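Local coordinates for beta-galactosidase (Bacteroides thetaiotaomicron, PDB 5MUI), which probably acts as an arabinofuranosidase, a glycoside hydrolase that releases arabinofuranose during breakdown of the plant pectin rhamnogalacturonan II by this gut bacterium, at residues Leu190-Lys195 / Leu203-Ser208; Gly268-Asp273 / Phe286-Phe291; Phe331-Tyr336 / Cys349-Ala354. All coordinates share one frame; numbering follows the deposited sequence.

In the fold
The chain folds as a five-bladed beta-propeller, each blade a four-stranded antiparallel sheet, and all three contacts touch the arabinofuranose in the central pocket. The centre of contact 1 is about 16 Å from the centre of the chain, against about 11 and 12 Å for contacts 2 and 3. In contact 1 a loop linking two blades lies against the innermost strand of the second, through packing of side chains on backbone and one weak hydrogen bond. Contacts 2 and 3 are each the hairpin of a blade's two innermost strands, with regular backbone ladders and polar side chains that hold sugars. They pack together through F288 and D273 against H333 and K334, while K207 of contact 1 touches D273. All are buried.

Contact 1: residues Leu190-Lys195 / Leu203-Ser208; sequences LSIHDK and LTQYKS. With 8PK (4-O-[(1R)-1-hydroxyethyl]-2-O-methyl-alpha-L-fucopyranose), chain B; FUB (beta-L-arabinofuranose), chain C.
Q205 and I192 make this a buried loop-on-strand contact, in which the linker 190-195, leaving one propeller blade, packs against the innermost strand of the next, 204-212. Q205 reaches out with an extended chain, its CG anti to the carbonyl carbon (chi1 -71°), and its amide NE2 donates a weak hydrogen bond to L190 O at 3.2 Å. I192 lays CG2 against the backbone, 3.8 Å from T204 CA, while its CD1 comes within 4.0 Å of L203 O. The linker is shaped by a type I turn from S191 to D194. Within it, S191 OG accepts from H193 N at 3.0 Å, an ST turn, and D194 OD2 accepts from S191 N at 2.9 Å and salt-bridges R255. T204 OG1 donates to Q205 O and is also hydrogen-bonded to L165 N, just before strand 166-172. The strand also faces the glycan: Y206 carries FUB C2 over one ring face, 3.8 Å above its plane, and meets 8PK C7 at the ring edge. With a single weak bond and I192 N buried without a partner, the segments are probably held mainly by van der Waals packing of I192 and Q205 against backbone, while the turn's own bonds set the loop's shape.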
loop_
_atom_site.group_PDB
_atom_site.type_symbol
_atom_site.label_atom_id
_atom_site.label_comp_id
_atom_site.label_asym_id
_atom_site.label_seq_id
_atom_site.Cartn_x
_atom_site.Cartn_y
_atom_site.Cartn_z
ATOM N N LEU A 190 -7.354 -0.867 -15.508
ATOM C CA LEU A 190 -8.729 -0.901 -14.949
ATOM C C LEU A 190 -9.199 0.511 -14.749
ATOM O O LEU A 190 -8.394 1.363 -14.343
ATOM C CB LEU A 190 -8.795 -1.574 -13.562
ATOM C CG LEU A 190 -8.541 -3.073 -13.365
ATOM C CD1 LEU A 190 -9.487 -3.960 -14.180
ATOM C CD2 LEU A 190 -7.104 -3.429 -13.701
ATOM N N SER A 191 -10.495 0.744 -14.951
ATOM C CA SER A 191 -11.115 2.066 -14.817
ATOM C C SER A 191 -12.523 1.937 -14.259
ATOM O O SER A 191 -13.174 0.903 -14.455
ATOM C CB SER A 191 -11.130 2.764 -16.197
ATOM O OG SER A 191 -12.098 3.791 -16.283
ATOM N N ILE A 192 -13.005 2.987 -13.603
ATOM C CA ILE A 192 -14.418 3.055 -13.168
ATOM C C ILE A 192 -15.425 3.080 -14.328
ATOM O O ILE A 192 -16.600 2.769 -14.110
ATOM C CB ILE A 192 -14.734 4.267 -12.261
ATOM C CG1 ILE A 192 -14.776 5.570 -13.075
ATOM C CG2 ILE A 192 -13.762 4.320 -11.078
ATOM C CD1 ILE A 192 -15.061 6.817 -12.272
ATOM N N HIS A 193 -14.969 3.436 -15.528
ATOM C CA HIS A 193 -15.842 3.548 -16.704
ATOM C C HIS A 193 -15.910 2.272 -17.539
ATOM O O HIS A 193 -16.605 2.254 -18.544
ATOM C CB HIS A 193 -15.375 4.692 -17.598
ATOM C CG HIS A 193 -15.380 6.028 -16.934
ATOM N ND1 HIS A 193 -16.531 6.620 -16.450
ATOM C CD2 HIS A 193 -14.374 6.900 -16.685
ATOM C CE1 HIS A 193 -16.230 7.796 -15.933
ATOM N NE2 HIS A 193 -14.929 7.990 -16.063
ATOM N N ASP A 194 -15.222 1.207 -17.127
ATOM C CA ASP A 194 -15.256 -0.081 -17.823
ATOM C C ASP A 194 -16.688 -0.682 -17.822
ATOM O O ASP A 194 -17.443 -0.539 -16.828
ATOM C CB ASP A 194 -14.296 -1.078 -17.143
ATOM C CG ASP A 194 -12.794 -0.670 -17.222
ATOM O OD1 ASP A 194 -12.439 0.242 -17.991
ATOM O OD2 ASP A 194 -11.953 -1.276 -16.492
ATOM N N LYS A 195 -17.056 -1.377 -18.913
ATOM C CA LYS A 195 -18.384 -2.037 -18.995
ATOM C C LYS A 195 -18.623 -3.008 -17.832
ATOM O O LYS A 195 -19.727 -3.068 -17.290
ATOM C CB LYS A 195 -18.595 -2.754 -20.353
ATOM C CG LYS A 195 -17.695 -3.959 -20.621
ATOM N N LEU A 203 -16.854 4.908 -7.754
ATOM C CA LEU A 203 -16.462 6.305 -7.473
ATOM C C LEU A 203 -15.003 6.635 -7.845
ATOM O O LEU A 203 -14.713 7.692 -8.403
ATOM C CB LEU A 203 -16.692 6.634 -5.991
ATOM C CG LEU A 203 -18.143 6.509 -5.525
ATOM C CD1 LEU A 203 -18.215 6.551 -4.018
ATOM C CD2 LEU A 203 -18.997 7.604 -6.153
ATOM N N THR A 204 -14.089 5.750 -7.481
ATOM C CA THR A 204 -12.661 5.917 -7.772
ATOM C C THR A 204 -11.930 4.651 -7.323
ATOM O O THR A 204 -12.454 3.886 -6.499
ATOM C CB THR A 204 -12.061 7.189 -7.108
ATOM O OG1 THR A 204 -10.652 7.273 -7.389
ATOM C CG2 THR A 204 -12.267 7.149 -5.612
ATOM N N GLN A 205 -10.763 4.391 -7.917
ATOM C CA GLN A 205 -9.915 3.275 -7.500
ATOM C C GLN A 205 -8.734 3.855 -6.726
ATOM O O GLN A 205 -8.443 5.055 -6.865
ATOM C CB GLN A 205 -9.481 2.428 -8.720
ATOM C CG GLN A 205 -10.651 1.628 -9.309
ATOM C CD GLN A 205 -10.594 1.320 -10.800
ATOM O OE1 GLN A 205 -11.280 0.386 -11.266
ATOM N NE2 GLN A 205 -9.796 2.068 -11.557
ATOM N N TYR A 206 -8.105 3.025 -5.883
ATOM C CA TYR A 206 -6.979 3.442 -5.073
ATOM C C TYR A 206 -5.798 2.478 -5.235
ATOM O O TYR A 206 -5.451 2.153 -6.367
ATOM C CB TYR A 206 -7.405 3.623 -3.624
ATOM C CG TYR A 206 -8.332 4.765 -3.344
ATOM C CD1 TYR A 206 -7.880 6.100 -3.384
ATOM C CD2 TYR A 206 -9.672 4.518 -2.995
ATOM C CE1 TYR A 206 -8.750 7.160 -3.095
ATOM C CE2 TYR A 206 -10.535 5.563 -2.710
ATOM C CZ TYR A 206 -10.085 6.867 -2.761
ATOM O OH TYR A 206 -11.008 7.841 -2.437
ATOM N N LYS A 207 -5.150 2.062 -4.144
ATOM C CA LYS A 207 -3.964 1.186 -4.222
ATOM C C LYS A 207 -4.256 -0.199 -4.819
ATOM O O LYS A 207 -5.316 -0.784 -4.549
ATOM C CB LYS A 207 -3.313 1.013 -2.826
ATOM C CG LYS A 207 -2.142 0.030 -2.878
ATOM C CD LYS A 207 -1.308 -0.038 -1.636
ATOM C CE LYS A 207 -0.155 -1.013 -1.896
ATOM N NZ LYS A 207 0.713 -0.965 -0.704
ATOM N N SER A 208 -3.313 -0.711 -5.616
ATOM C CA SER A 208 -3.345 -2.081 -6.131
ATOM C C SER A 208 -2.006 -2.755 -5.925
ATOM O O SER A 208 -0.963 -2.084 -5.895
ATOM C CB SER A 208 -3.663 -2.100 -7.630
ATOM O OG SER A 208 -2.804 -1.218 -8.349
HETATM O O9 8PK B . -15.478 12.299 -5.651
HETATM C C8 8PK B . -14.849 11.048 -5.399
HETATM C C10 8PK B . -13.993 10.668 -6.608
HETATM O O4 8PK B . -14.061 11.126 -4.200
HETATM C C4 8PK B . -14.781 11.458 -2.990
HETATM C C5 8PK B . -13.846 12.248 -2.074
HETATM C C6 8PK B . -13.185 13.387 -2.845
HETATM O O5 8PK B . -12.800 11.425 -1.518
HETATM C C3 8PK B . -15.298 10.209 -2.272
HETATM O O3 8PK B . -16.158 9.446 -3.123
HETATM C C2 8PK B . -14.111 9.364 -1.798
HETATM O O2 8PK B . -14.561 8.146 -1.144
HETATM C C7 8PK B . -14.545 6.975 -1.974
HETATM C C1 8PK B . -13.220 10.223 -0.872
HETATM O O5 FUB C . -2.622 4.614 0.406
HETATM C C5 FUB C . -3.147 5.247 -0.782
HETATM C C4 FUB C . -4.664 5.484 -0.814
HETATM O O4 FUB C . -5.010 6.821 -0.399
HETATM C C3 FUB C . -5.531 4.577 0.030
HETATM O O3 FUB C . -5.766 3.310 -0.610
HETATM C C2 FUB C . -6.798 5.425 0.186
HETATM O O2 FUB C . -7.600 5.064 1.321
HETATM C C1 FUB C . -6.304 6.876 0.218
#

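Contact 2: residues Gly268-Asp273 / Phe286-Phe291. With FUB (beta-L-arabinofuranose), chain C; GAL (beta-D-galactopyranose), chain D.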
loop_
_atom_site.group_PDB
_atom_site.type_symbol
_atom_site.label_atom_id
_atom_site.label_comp_id
_atom_site.label_asym_id
_atom_site.label_seq_id
_atom_site.Cartn_x
_atom_site.Cartn_y
_atom_site.Cartn_z
ATOM N N GLY A 268 -18.960 5.539 5.852
ATOM C CA GLY A 268 -17.670 6.165 5.551
ATOM C C GLY A 268 -16.428 5.420 6.039
ATOM O O GLY A 268 -15.332 5.989 5.982
ATOM N N THR A 269 -16.570 4.172 6.507
ATOM C CA THR A 269 -15.415 3.370 6.956
ATOM C C THR A 269 -14.553 2.968 5.765
ATOM O O THR A 269 -15.073 2.643 4.684
ATOM C CB THR A 269 -15.862 2.122 7.735
ATOM O OG1 THR A 269 -16.561 2.523 8.910
ATOM C CG2 THR A 269 -14.697 1.304 8.192
ATOM N N ILE A 270 -13.232 3.040 5.971
ATOM C CA ILE A 270 -12.210 2.716 4.963
ATOM C C ILE A 270 -11.508 1.424 5.394
ATOM O O ILE A 270 -11.039 1.302 6.527
ATOM C CB ILE A 270 -11.161 3.848 4.817
ATOM C CG1 ILE A 270 -11.803 5.094 4.170
ATOM C CG2 ILE A 270 -9.924 3.349 4.028
ATOM C CD1 ILE A 270 -10.998 6.374 4.260
ATOM N N THR A 271 -11.492 0.457 4.489
ATOM C CA THR A 271 -10.634 -0.719 4.566
ATOM C C THR A 271 -9.749 -0.717 3.313
ATOM O O THR A 271 -10.272 -0.648 2.158
ATOM C CB THR A 271 -11.504 -1.989 4.622
ATOM O OG1 THR A 271 -12.469 -1.845 5.687
ATOM C CG2 THR A 271 -10.661 -3.226 4.844
ATOM N N GLY A 272 -8.430 -0.757 3.509
ATOM C CA GLY A 272 -7.520 -0.523 2.402
ATOM C C GLY A 272 -6.095 -1.014 2.483
ATOM O O GLY A 272 -5.645 -1.607 3.484
ATOM N N ASP A 273 -5.387 -0.722 1.387
ATOM C CA ASP A 273 -3.951 -1.032 1.176
ATOM C C ASP A 273 -3.585 -2.442 1.647
ATOM O O ASP A 273 -2.734 -2.624 2.550
ATOM C CB ASP A 273 -3.033 0.059 1.806
ATOM C CG ASP A 273 -3.114 1.419 1.073
ATOM O OD1 ASP A 273 -4.144 1.718 0.436
ATOM O OD2 ASP A 273 -2.154 2.213 1.143
ATOM N N PHE A 286 -2.059 -7.979 5.744
ATOM C CA PHE A 286 -1.876 -6.758 6.513
ATOM C C PHE A 286 -2.673 -5.647 5.812
ATOM O O PHE A 286 -2.578 -5.490 4.591
ATOM C CB PHE A 286 -0.384 -6.384 6.593
ATOM C CG PHE A 286 0.486 -7.456 7.213
ATOM C CD1 PHE A 286 0.651 -7.512 8.601
ATOM C CD2 PHE A 286 1.144 -8.391 6.421
ATOM C CE1 PHE A 286 1.461 -8.484 9.174
ATOM C CE2 PHE A 286 1.941 -9.382 6.987
ATOM C CZ PHE A 286 2.110 -9.418 8.366
ATOM N N TYR A 287 -3.506 -4.929 6.568
ATOM C CA TYR A 287 -4.346 -3.861 5.992
ATOM C C TYR A 287 -4.523 -2.730 7.003
ATOM O O TYR A 287 -4.208 -2.901 8.191
ATOM C CB TYR A 287 -5.717 -4.413 5.571
ATOM C CG TYR A 287 -6.675 -4.752 6.699
ATOM C CD1 TYR A 287 -6.644 -6.012 7.349
ATOM C CD2 TYR A 287 -7.615 -3.814 7.154
ATOM C CE1 TYR A 287 -7.564 -6.327 8.369
ATOM C CE2 TYR A 287 -8.501 -4.125 8.193
ATOM C CZ TYR A 287 -8.477 -5.364 8.785
ATOM O OH TYR A 287 -9.386 -5.648 9.789
ATOM N N PHE A 288 -5.030 -1.584 6.531
ATOM C CA PHE A 288 -5.383 -0.497 7.430
ATOM C C PHE A 288 -6.885 -0.251 7.366
ATOM O O PHE A 288 -7.561 -0.556 6.355
ATOM C CB PHE A 288 -4.582 0.788 7.128
ATOM C CG PHE A 288 -5.213 1.720 6.107
ATOM C CD1 PHE A 288 -4.941 1.581 4.748
ATOM C CD2 PHE A 288 -6.030 2.765 6.508
ATOM C CE1 PHE A 288 -5.476 2.464 3.814
ATOM C CE2 PHE A 288 -6.581 3.646 5.576
ATOM C CZ PHE A 288 -6.312 3.491 4.236
ATOM N N SER A 289 -7.393 0.303 8.446
ATOM C CA SER A 289 -8.742 0.837 8.472
ATOM C C SER A 289 -8.747 2.249 9.062
ATOM O O SER A 289 -7.859 2.608 9.832
ATOM C CB SER A 289 -9.685 -0.121 9.202
ATOM O OG SER A 289 -11.014 0.325 9.074
ATOM N N ALA A 290 -9.703 3.071 8.623
ATOM C CA ALA A 290 -9.902 4.383 9.178
ATOM C C ALA A 290 -11.408 4.654 9.352
ATOM O O ALA A 290 -12.233 4.125 8.585
ATOM C CB ALA A 290 -9.287 5.438 8.306
ATOM N N PHE A 291 -11.738 5.473 10.363
ATOM C CA PHE A 291 -13.155 5.893 10.636
ATOM C C PHE A 291 -14.045 4.704 10.957
ATOM O O PHE A 291 -15.207 4.628 10.533
ATOM C CB PHE A 291 -13.711 6.750 9.471
ATOM C CG PHE A 291 -12.764 7.805 9.033
ATOM C CD1 PHE A 291 -12.310 8.758 9.943
ATOM C CD2 PHE A 291 -12.257 7.818 7.745
ATOM C CE1 PHE A 291 -11.375 9.715 9.566
ATOM C CE2 PHE A 291 -11.333 8.771 7.353
ATOM C CZ PHE A 291 -10.894 9.727 8.261
HETATM O O5 FUB C . -2.622 4.614 0.406
HETATM C C5 FUB C . -3.147 5.247 -0.782
HETATM C C4 FUB C . -4.664 5.484 -0.814
HETATM O O4 FUB C . -5.010 6.821 -0.399
HETATM C C3 FUB C . -5.531 4.577 0.030
HETATM O O3 FUB C . -5.766 3.310 -0.610
HETATM C C2 FUB C . -6.798 5.425 0.186
HETATM O O2 FUB C . -7.600 5.064 1.321
HETATM C C1 FUB C . -6.304 6.876 0.218
HETATM C C1 GAL D . -14.329 11.956 2.221
HETATM C C2 GAL D . -13.385 10.987 1.495
HETATM C C3 GAL D . -12.889 9.901 2.452
HETATM C C4 GAL D . -12.300 10.536 3.713
HETATM C C5 GAL D . -13.410 11.376 4.336
HETATM C C6 GAL D . -13.028 11.936 5.706
HETATM O O2 GAL D . -13.918 10.573 0.333
HETATM O O3 GAL D . -11.897 9.107 1.784
HETATM O O4 GAL D . -11.219 11.340 3.467
HETATM O O5 GAL D . -13.733 12.437 3.427
HETATM O O6 GAL D . -13.796 13.112 5.920
#
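The F288 ring has the backbone N of G272 over one face, offset toward the rim, and at its edge, in the ring plane, lie D273 CB and FUB O2, the latter 3.6 Å from F288 CZ. The ring of H333 also meets it edge-to-face. F291 carries the CB of its neighbour A290 on one face and takes I270 CD1 at its edge, 3.9 Å from F291 CE2, with the galactose close by. F288 CG sits between the backbone N and the carbonyl carbon (chi1 89°), which swings the ring back across the partner strand over G272; a beta carbon at that glycine would collide with F288 CE1. On the same side of the sheet, I270 turns CG2 to the ring, 3.6 Å from F288 CZ.

These residues belong to the antiparallel hairpin of strands 270-279 and 282-290, the two innermost of a propeller blade. I270-A290 and G272-F288 are hydrogen-bonded pairs, with T271-S289 a non-hydrogen-bonded pair between them. I270 N donates to A290 O almost straight (173°). I270 O is gripped twice, by A290 N and by S289 OG at 2.7 Å, which come from opposite faces of its plane. T269 OG1 adds a bond to F291 O at 3.0 Å, from above the carbonyl plane. On the other side of the sheet, T271 CG2 leans obliquely on the Y287 ring, while their hydroxyls are hydrogen-bonded to other residues, T271 OG1 to H264 and Y287 OH to D314. Further along the strand, the carboxylate of D273 takes two sugar hydroxyls, one on each oxygen: FUB O3 donates to OD1 at 2.5 Å and FUB O5 to OD2 at 2.6 Å. N227, Q240 and K334 are also hydrogen-bonded to this arabinofuranose.

Contact 3: residues Phe331-Tyr336 / Cys349-Ala354; sequences FAHKSY and CAVNNA. With RAM (alpha-L-rhamnopyranose), chain E; FUB (beta-L-arabinofuranose), chain C.
F331 pairs with V351 and H333 with C349 as antiparallel hydrogen-bonded pairs, flanking the non-hydrogen-bonded pair A332-A350, with strand axes at 159°. H333 doubles its own rung: its ND1 donates to C349 O at 3.0 Å, from the opposite face of that carbonyl to H333 N. Its CG sits between the backbone N and the carbonyl carbon (chi1 74°), which brings the ring edge to C349 O on one side and RAM O4 on the other. The imidazole is sandwiched, F331 CB lying 3.7 Å above the centre of one face and K334 CE at the same height on the other. Thus fixed, NE2 points straight at RAM O4, a hydrogen bond of 2.6 Å. The two strands form the inner hairpin of the blade that closes the propeller, where N-terminal strand 45-51 is outermost. Replacing H333 by a leucine would probably leave RAM O4 without this mate and C349 O with one bond fewer. R357 and Y158 also bind this rhamnose. K334, extended beyond CG, donates from NZ to FUB O5 (2.7 Å) and RAM O3 (2.8 Å), and salt-bridges D61. On H333's face of the sheet, V351 lies beside F331, CB 3.9 Å from F331 CD2.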
loop_
_atom_site.group_PDB
_atom_site.type_symbol
_atom_site.label_atom_id
_atom_site.label_comp_id
_atom_site.label_asym_id
_atom_site.label_seq_id
_atom_site.Cartn_x
_atom_site.Cartn_y
_atom_site.Cartn_z
ATOM N N PHE A 331 -2.920 9.658 12.694
ATOM C CA PHE A 331 -3.071 8.419 11.935
ATOM C C PHE A 331 -1.774 7.636 12.034
ATOM O O PHE A 331 -0.700 8.215 11.877
ATOM C CB PHE A 331 -3.313 8.620 10.420
ATOM C CG PHE A 331 -4.530 9.431 10.027
ATOM C CD1 PHE A 331 -5.729 9.338 10.684
ATOM C CD2 PHE A 331 -4.472 10.205 8.864
ATOM C CE1 PHE A 331 -6.830 10.065 10.237
ATOM C CE2 PHE A 331 -5.556 10.946 8.425
ATOM C CZ PHE A 331 -6.741 10.879 9.121
ATOM N N ALA A 332 -1.887 6.320 12.227
ATOM C CA ALA A 332 -0.757 5.395 12.158
ATOM C C ALA A 332 -1.217 4.198 11.331
ATOM O O ALA A 332 -1.903 3.299 11.846
ATOM C CB ALA A 332 -0.306 4.978 13.552
ATOM N N HIS A 333 -0.880 4.234 10.047
ATOM C CA HIS A 333 -1.619 3.506 9.040
ATOM C C HIS A 333 -0.876 3.239 7.749
ATOM O O HIS A 333 0.025 3.981 7.385
ATOM C CB HIS A 333 -2.973 4.197 8.785
ATOM C CG HIS A 333 -2.911 5.476 8.002
ATOM N ND1 HIS A 333 -1.782 6.267 7.923
ATOM C CD2 HIS A 333 -3.866 6.096 7.250
ATOM C CE1 HIS A 333 -2.042 7.317 7.149
ATOM N NE2 HIS A 333 -3.303 7.245 6.735
ATOM N N LYS A 334 -1.313 2.174 7.067
ATOM C CA LYS A 334 -0.746 1.650 5.830
ATOM C C LYS A 334 0.487 0.782 6.166
ATOM O O LYS A 334 1.204 1.086 7.116
ATOM C CB LYS A 334 -0.489 2.756 4.803
ATOM C CG LYS A 334 -1.744 3.602 4.584
ATOM C CD LYS A 334 -1.513 4.658 3.544
ATOM C CE LYS A 334 -2.714 5.582 3.423
ATOM N NZ LYS A 334 -2.515 6.559 2.323
ATOM N N SER A 335 0.676 -0.341 5.473
ATOM C CA SER A 335 1.633 -1.377 5.931
ATOM C C SER A 335 2.548 -1.902 4.833
ATOM O O SER A 335 2.121 -2.161 3.688
ATOM C CB SER A 335 0.906 -2.611 6.500
ATOM O OG SER A 335 0.145 -2.384 7.669
ATOM N N TYR A 336 3.811 -2.080 5.185
ATOM C CA TYR A 336 4.658 -3.033 4.480
ATOM C C TYR A 336 5.496 -3.718 5.563
ATOM O O TYR A 336 6.082 -3.025 6.389
ATOM C CB TYR A 336 5.555 -2.388 3.418
ATOM C CG TYR A 336 5.804 -3.328 2.288
ATOM C CD1 TYR A 336 6.773 -4.308 2.383
ATOM C CD2 TYR A 336 4.974 -3.322 1.163
ATOM C CE1 TYR A 336 6.961 -5.229 1.358
ATOM C CE2 TYR A 336 5.158 -4.239 0.134
ATOM C CZ TYR A 336 6.151 -5.179 0.236
ATOM O OH TYR A 336 6.334 -6.070 -0.798
ATOM N N CYS A 349 2.699 4.728 7.488
ATOM C CA CYS A 349 2.579 6.173 7.281
ATOM C C CYS A 349 2.090 6.832 8.576
ATOM O O CYS A 349 0.994 6.509 9.092
ATOM C CB CYS A 349 1.653 6.487 6.117
ATOM S SG CYS A 349 1.372 8.256 5.854
ATOM N N ALA A 350 2.940 7.722 9.093
ATOM C CA ALA A 350 2.697 8.489 10.303
ATOM C C ALA A 350 2.174 9.874 9.961
ATOM O O ALA A 350 2.825 10.595 9.176
ATOM C CB ALA A 350 3.990 8.611 11.077
ATOM N N VAL A 351 1.034 10.253 10.554
ATOM C CA VAL A 351 0.449 11.597 10.395
ATOM C C VAL A 351 0.155 12.198 11.775
ATOM O O VAL A 351 -0.427 11.527 12.626
ATOM C CB VAL A 351 -0.851 11.578 9.559
ATOM C CG1 VAL A 351 -1.367 12.993 9.307
ATOM C CG2 VAL A 351 -0.617 10.883 8.209
ATOM N N ASN A 352 0.547 13.450 11.999
ATOM C CA ASN A 352 0.305 14.092 13.299
ATOM C C ASN A 352 -0.870 15.089 13.222
ATOM O O ASN A 352 -1.553 15.162 12.200
ATOM C CB ASN A 352 1.620 14.675 13.885
ATOM C CG ASN A 352 2.183 15.819 13.063
ATOM O OD1 ASN A 352 1.479 16.389 12.221
ATOM N ND2 ASN A 352 3.462 16.154 13.281
ATOM N N ASN A 353 -1.126 15.845 14.310
ATOM C CA ASN A 353 -2.301 16.769 14.361
ATOM C C ASN A 353 -2.118 18.000 13.485
ATOM O O ASN A 353 -3.113 18.596 13.071
ATOM C CB ASN A 353 -2.619 17.229 15.814
ATOM C CG ASN A 353 -3.356 16.185 16.625
ATOM O OD1 ASN A 353 -4.062 15.338 16.083
ATOM N ND2 ASN A 353 -3.209 16.253 17.951
ATOM N N ALA A 354 -0.867 18.366 13.206
ATOM C CA ALA A 354 -0.535 19.372 12.173
ATOM C C ALA A 354 -0.683 18.871 10.709
ATOM O O ALA A 354 -0.512 19.635 9.750
ATOM C CB ALA A 354 0.879 19.880 12.398
HETATM C C1 RAM E . -7.703 9.040 2.418
HETATM C C2 RAM E . -6.278 8.769 1.886
HETATM C C3 RAM E . -5.246 9.243 2.905
HETATM C C4 RAM E . -5.465 8.535 4.254
HETATM C C5 RAM E . -6.934 8.709 4.718
HETATM C C6 RAM E . -7.266 7.841 5.933
HETATM O O2 RAM E . -6.187 7.450 1.551
HETATM O O3 RAM E . -3.940 8.965 2.353
HETATM O O4 RAM E . -4.526 9.025 5.244
HETATM O O5 RAM E . -7.876 8.376 3.687
HETATM O O5 FUB C . -2.622 4.614 0.406
HETATM C C5 FUB C . -3.147 5.247 -0.782
HETATM C C4 FUB C . -4.664 5.484 -0.814
HETATM O O4 FUB C . -5.010 6.821 -0.399
HETATM C C3 FUB C . -5.531 4.577 0.030
HETATM O O3 FUB C . -5.766 3.310 -0.610
HETATM C C2 FUB C . -6.798 5.425 0.186
HETATM O O2 FUB C . -7.600 5.064 1.321
HETATM C C1 FUB C . -6.304 6.876 0.218
#